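Local coordinates for penicillin-binding protein 1A (Mycobacterium tuberculosis, PDB 5CXW), which builds cross-linked peptidoglycan for the cell wall, polymerising glycan strands and joining their peptides through a penicillin-sensitive transpeptidase domain, the part modelled here, at residues 66-78 with 219-232. Sequence-based numbering, arbitrary orientation.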
loop_
_atom_site.group_PDB
_atom_site.type_symbol
_atom_site.label_atom_id
_atom_site.label_comp_id
_atom_site.label_asym_id
_atom_site.label_seq_id
_atom_site.Cartn_x
_atom_site.Cartn_y
_atom_site.Cartn_z
ATOM N N SER A 66 4.200 -0.243 -8.279
ATOM C CA SER A 66 5.012 -1.348 -7.891
ATOM C C SER A 66 6.424 -0.841 -7.607
ATOM O O SER A 66 7.010 -0.115 -8.487
ATOM C CB SER A 66 5.099 -2.364 -9.025
ATOM O OG SER A 66 3.813 -2.895 -9.360
ATOM N N ILE A 67 6.954 -1.215 -6.446
ATOM C CA ILE A 67 8.277 -0.797 -5.999
ATOM C C ILE A 67 9.160 -2.004 -5.673
ATOM O O ILE A 67 8.697 -3.008 -5.093
ATOM C CB ILE A 67 8.119 0.092 -4.758
ATOM C CG1 ILE A 67 7.593 1.475 -5.235
ATOM C CG2 ILE A 67 9.449 0.311 -4.036
ATOM C CD1 ILE A 67 7.168 2.393 -4.148
ATOM N N ASP A 68 10.423 -1.918 -6.086
ATOM C CA ASP A 68 11.456 -2.879 -5.744
ATOM C C ASP A 68 11.910 -2.691 -4.283
ATOM O O ASP A 68 12.535 -1.684 -3.951
ATOM C CB ASP A 68 12.624 -2.695 -6.700
ATOM C CG ASP A 68 13.713 -3.737 -6.530
ATOM O OD1 ASP A 68 13.715 -4.489 -5.535
ATOM O OD2 ASP A 68 14.575 -3.758 -7.464
ATOM N N PRO A 69 11.592 -3.647 -3.377
ATOM C CA PRO A 69 12.021 -3.480 -2.005
ATOM C C PRO A 69 13.529 -3.430 -1.775
ATOM O O PRO A 69 14.003 -2.977 -0.704
ATOM C CB PRO A 69 11.409 -4.731 -1.294
ATOM C CG PRO A 69 10.238 -5.117 -2.169
ATOM C CD PRO A 69 10.849 -4.912 -3.540
ATOM N N HIS A 70 14.292 -3.960 -2.740
ATOM C CA HIS A 70 15.751 -3.923 -2.604
ATOM C C HIS A 70 16.342 -2.514 -2.632
ATOM O O HIS A 70 17.484 -2.292 -2.176
ATOM C CB HIS A 70 16.440 -4.772 -3.669
ATOM C CG HIS A 70 15.925 -6.173 -3.767
ATOM N ND1 HIS A 70 15.876 -6.865 -4.964
ATOM C CD2 HIS A 70 15.526 -7.042 -2.830
ATOM C CE1 HIS A 70 15.396 -8.076 -4.752
ATOM N NE2 HIS A 70 15.179 -8.210 -3.463
ATOM N N ASN A 71 15.654 -1.603 -3.288
ATOM C CA ASN A 71 16.225 -0.279 -3.471
ATOM C C ASN A 71 15.301 0.895 -3.604
ATOM O O ASN A 71 15.779 1.996 -3.778
ATOM C CB ASN A 71 17.131 -0.368 -4.704
ATOM C CG ASN A 71 16.384 -0.875 -5.881
ATOM O OD1 ASN A 71 15.197 -0.730 -6.006
ATOM N ND2 ASN A 71 17.111 -1.547 -6.777
ATOM N N GLY A 72 13.982 0.690 -3.558
ATOM C CA GLY A 72 13.034 1.828 -3.687
ATOM C C GLY A 72 12.677 2.190 -5.102
ATOM O O GLY A 72 11.885 3.121 -5.325
ATOM N N ALA A 73 13.221 1.472 -6.088
ATOM C CA ALA A 73 12.975 1.786 -7.513
ATOM C C ALA A 73 11.523 1.550 -7.889
ATOM O O ALA A 73 10.940 0.533 -7.539
ATOM C CB ALA A 73 13.903 0.951 -8.377
ATOM N N VAL A 74 10.927 2.512 -8.575
ATOM C CA VAL A 74 9.588 2.348 -9.078
ATOM C C VAL A 74 9.621 1.542 -10.374
ATOM O O VAL A 74 10.143 1.990 -11.423
ATOM C CB VAL A 74 8.846 3.686 -9.246
ATOM C CG1 VAL A 74 7.428 3.397 -9.868
ATOM C CG2 VAL A 74 8.768 4.479 -7.966
ATOM N N ARG A 75 9.043 0.345 -10.320
ATOM C CA ARG A 75 9.026 -0.586 -11.429
ATOM C C ARG A 75 7.807 -0.496 -12.323
ATOM O O ARG A 75 7.863 -0.888 -13.510
ATOM C CB ARG A 75 9.167 -2.026 -10.953
ATOM C CG ARG A 75 10.430 -2.279 -10.156
ATOM C CD ARG A 75 11.649 -1.924 -10.990
ATOM N NE ARG A 75 12.880 -2.381 -10.332
ATOM C CZ ARG A 75 14.100 -1.830 -10.536
ATOM N NH1 ARG A 75 14.294 -0.819 -11.398
ATOM N NH2 ARG A 75 15.169 -2.314 -9.881
ATOM N N ALA A 76 6.668 -0.113 -11.748
ATOM C CA ALA A 76 5.453 0.049 -12.509
ATOM C C ALA A 76 4.662 1.174 -11.862
ATOM O O ALA A 76 4.645 1.308 -10.654
ATOM C CB ALA A 76 4.617 -1.222 -12.493
ATOM N N TYR A 77 4.000 1.951 -12.685
ATOM C CA TYR A 77 3.295 3.157 -12.224
ATOM C C TYR A 77 2.192 3.500 -13.219
ATOM O O TYR A 77 2.469 3.913 -14.382
ATOM C CB TYR A 77 4.289 4.333 -12.132
ATOM C CG TYR A 77 3.762 5.593 -11.486
ATOM C CD1 TYR A 77 3.829 5.762 -10.114
ATOM C CD2 TYR A 77 3.176 6.617 -12.250
ATOM C CE1 TYR A 77 3.378 6.908 -9.499
ATOM C CE2 TYR A 77 2.726 7.764 -11.649
ATOM C CZ TYR A 77 2.838 7.901 -10.264
ATOM O OH TYR A 77 2.396 9.030 -9.701
ATOM N N TYR A 78 0.952 3.281 -12.764
ATOM C CA TYR A 78 -0.210 3.612 -13.489
ATOM C C TYR A 78 -1.005 4.585 -12.630
ATOM O O TYR A 78 -1.554 4.193 -11.585
ATOM C CB TYR A 78 -1.034 2.345 -13.791
ATOM C CG TYR A 78 -2.307 2.707 -14.570
ATOM C CD1 TYR A 78 -2.314 2.841 -15.957
ATOM C CD2 TYR A 78 -3.480 3.002 -13.893
ATOM C CE1 TYR A 78 -3.482 3.205 -16.642
ATOM C CE2 TYR A 78 -4.623 3.362 -14.550
ATOM C CZ TYR A 78 -4.627 3.468 -15.918
ATOM O OH TYR A 78 -5.814 3.847 -16.532
ATOM N N ALA A 219 6.832 -2.121 0.810
ATOM C CA ALA A 219 8.204 -2.489 0.368
ATOM C C ALA A 219 9.155 -2.575 1.569
ATOM O O ALA A 219 9.987 -3.471 1.658
ATOM C CB ALA A 219 8.686 -1.561 -0.723
ATOM N N THR A 220 9.004 -1.677 2.539
ATOM C CA THR A 220 9.839 -1.699 3.714
ATOM C C THR A 220 9.623 -3.001 4.488
ATOM O O THR A 220 10.586 -3.619 4.998
ATOM C CB THR A 220 9.543 -0.452 4.581
ATOM O OG1 THR A 220 9.882 0.722 3.834
ATOM C CG2 THR A 220 10.299 -0.446 5.888
ATOM N N LEU A 221 8.357 -3.414 4.584
ATOM C CA LEU A 221 8.045 -4.707 5.185
ATOM C C LEU A 221 8.694 -5.867 4.412
ATOM O O LEU A 221 9.307 -6.765 5.028
ATOM C CB LEU A 221 6.546 -4.898 5.344
ATOM C CG LEU A 221 5.827 -3.937 6.279
ATOM C CD1 LEU A 221 4.327 -4.115 6.114
ATOM C CD2 LEU A 221 6.264 -4.176 7.708
ATOM N N ALA A 222 8.575 -5.806 3.091
ATOM C CA ALA A 222 9.108 -6.849 2.179
ATOM C C ALA A 222 10.621 -6.972 2.313
ATOM O O ALA A 222 11.195 -8.061 2.154
ATOM C CB ALA A 222 8.725 -6.538 0.745
ATOM N N ALA A 223 11.245 -5.840 2.646
ATOM C CA ALA A 223 12.740 -5.782 2.846
ATOM C C ALA A 223 13.165 -6.011 4.305
ATOM O O ALA A 223 14.266 -5.586 4.711
ATOM C CB ALA A 223 13.256 -4.474 2.323
ATOM N N SER A 224 12.289 -6.642 5.109
ATOM C CA SER A 224 12.633 -6.970 6.501
ATOM C C SER A 224 12.924 -5.709 7.297
ATOM O O SER A 224 13.790 -5.717 8.148
ATOM C CB SER A 224 13.769 -7.991 6.578
ATOM O OG SER A 224 13.277 -9.285 6.175
ATOM N N GLY A 225 12.194 -4.620 6.971
ATOM C CA GLY A 225 12.217 -3.391 7.761
ATOM C C GLY A 225 13.134 -2.318 7.247
ATOM O O GLY A 225 13.230 -1.262 7.872
ATOM N N ILE A 226 13.775 -2.559 6.104
ATOM C CA ILE A 226 14.714 -1.582 5.493
ATOM C C ILE A 226 13.928 -0.749 4.478
ATOM O O ILE A 226 13.304 -1.299 3.583
ATOM C CB ILE A 226 15.915 -2.252 4.858
ATOM C CG1 ILE A 226 16.708 -3.035 5.931
ATOM C CG2 ILE A 226 16.783 -1.214 4.153
ATOM C CD1 ILE A 226 17.885 -3.835 5.424
ATOM N N TYR A 227 13.951 0.580 4.695
ATOM C CA TYR A 227 13.308 1.564 3.902
ATOM C C TYR A 227 14.286 2.171 2.914
ATOM O O TYR A 227 15.465 2.480 3.261
ATOM C CB TYR A 227 12.766 2.688 4.821
ATOM C CG TYR A 227 12.358 3.945 4.103
ATOM C CD1 TYR A 227 11.198 3.998 3.373
ATOM C CD2 TYR A 227 13.185 5.059 4.085
ATOM C CE1 TYR A 227 10.814 5.175 2.727
ATOM C CE2 TYR A 227 12.802 6.217 3.432
ATOM C CZ TYR A 227 11.615 6.257 2.770
ATOM O OH TYR A 227 11.351 7.456 2.086
ATOM N N HIS A 228 13.786 2.366 1.663
ATOM C CA HIS A 228 14.479 3.144 0.621
ATOM C C HIS A 228 13.521 4.138 0.045
ATOM O O HIS A 228 12.435 3.765 -0.350
ATOM C CB HIS A 228 15.037 2.254 -0.514
ATOM C CG HIS A 228 15.930 1.129 -0.083
ATOM N ND1 HIS A 228 17.300 1.239 -0.021
ATOM C CD2 HIS A 228 15.649 -0.143 0.283
ATOM C CE1 HIS A 228 17.821 0.081 0.361
ATOM N NE2 HIS A 228 16.835 -0.770 0.542
ATOM N N PRO A 229 13.919 5.418 -0.077
ATOM C CA PRO A 229 12.998 6.404 -0.684
ATOM C C PRO A 229 12.591 5.999 -2.098
ATOM O O PRO A 229 13.444 5.558 -2.889
ATOM C CB PRO A 229 13.820 7.707 -0.717
ATOM C CG PRO A 229 14.769 7.519 0.398
ATOM C CD PRO A 229 15.156 6.071 0.424
ATOM N N PRO A 230 11.305 6.082 -2.399
ATOM C CA PRO A 230 10.906 5.718 -3.762
ATOM C C PRO A 230 11.490 6.677 -4.776
ATOM O O PRO A 230 11.574 7.870 -4.506
ATOM C CB PRO A 230 9.367 5.800 -3.758
ATOM C CG PRO A 230 8.969 5.953 -2.383
ATOM C CD PRO A 230 10.158 6.292 -1.512
ATOM N N HIS A 231 11.874 6.152 -5.914
ATOM C CA HIS A 231 12.442 7.023 -6.963
ATOM C C HIS A 231 12.236 6.411 -8.306
ATOM O O HIS A 231 12.114 5.177 -8.453
ATOM C CB HIS A 231 13.926 7.244 -6.674
ATOM C CG HIS A 231 14.717 6.008 -6.718
ATOM N ND1 HIS A 231 14.733 5.111 -5.674
ATOM C CD2 HIS A 231 15.474 5.458 -7.702
ATOM C CE1 HIS A 231 15.500 4.087 -5.998
ATOM N NE2 HIS A 231 15.978 4.281 -7.210
ATOM N N PHE A 232 12.214 7.299 -9.298
ATOM C CA PHE A 232 11.911 6.994 -10.678
ATOM C C PHE A 232 13.155 7.085 -11.601
ATOM O O PHE A 232 13.116 6.584 -12.703
ATOM C CB PHE A 232 10.877 8.006 -11.231
ATOM C CG PHE A 232 9.508 7.915 -10.644
ATOM C CD1 PHE A 232 9.232 8.519 -9.404
ATOM C CD2 PHE A 232 8.482 7.210 -11.293
ATOM C CE1 PHE A 232 7.957 8.411 -8.818
ATOM C CE2 PHE A 232 7.219 7.131 -10.708
ATOM C CZ PHE A 232 6.966 7.737 -9.489
HETATM O O HOH W 1 12.704 -1.262 0.968
HETATM O O HOH W 2 16.819 -3.539 1.225
#
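The turn of a beta hairpin at the edge of the main sheet of the transpeptidase domain packs here against the end of helix 211-222 and the chain that follows it. Pro-69 meets the helix: its CG lies 3.6 Å from Ala-222 CB, and Ala-219 CB also borders the ring. Ile-67 CG2 touches Ala-219 CB, while its CD1 reaches the ring of Pro-230.

Beyond the helix, a single beta bridge joins Ala-73 to His-231. Val-74 N donates to His-231 O at 2.9 Å, and His-231 N donates to Gly-72 O at 3.1 Å. Two imidazoles lie against the turn. Asn-71 CA sits over one face of the His-228 ring, a CH-pi contact 3.8 Å from the ring centroid. Ala-73 CA makes a CH-pi contact over one face of His-231. The ring of His-231 is fixed in rotation by a nearly straight, in-plane hydrogen bond from ND1 to Pro-229 O (3.1 Å, 172°). One water bridges Pro-69 O and Ile-226 O.

At the far end, the ring of Phe-232 meets Val-74 with one face and Tyr-77 with its edge. Val-74 CG2 sits over the centre of that face. The CE2-CZ edge of Phe-232 points at a face of the Tyr-77 ring, a T-shaped pair with planes at 81°. CG of Tyr-77 is anti to the backbone N (chi1 -172°), which brings the ring to Phe-232; the Tyr-77 hydroxyl is hydrogen-bonded to Asp-87.

The helix closes with a Schellman motif, with Ser-224 at C-prime. The hairpin carries a classic bulge, Arg-75 and Ala-76 opposite Ser-66. The contact holds the turn between strands 60-67 and 74-78 of the five-stranded antiparallel sheet against the helix end, within the penicillin-binding transpeptidase fold of the beta-lactamase clan, away from the bound penicillin.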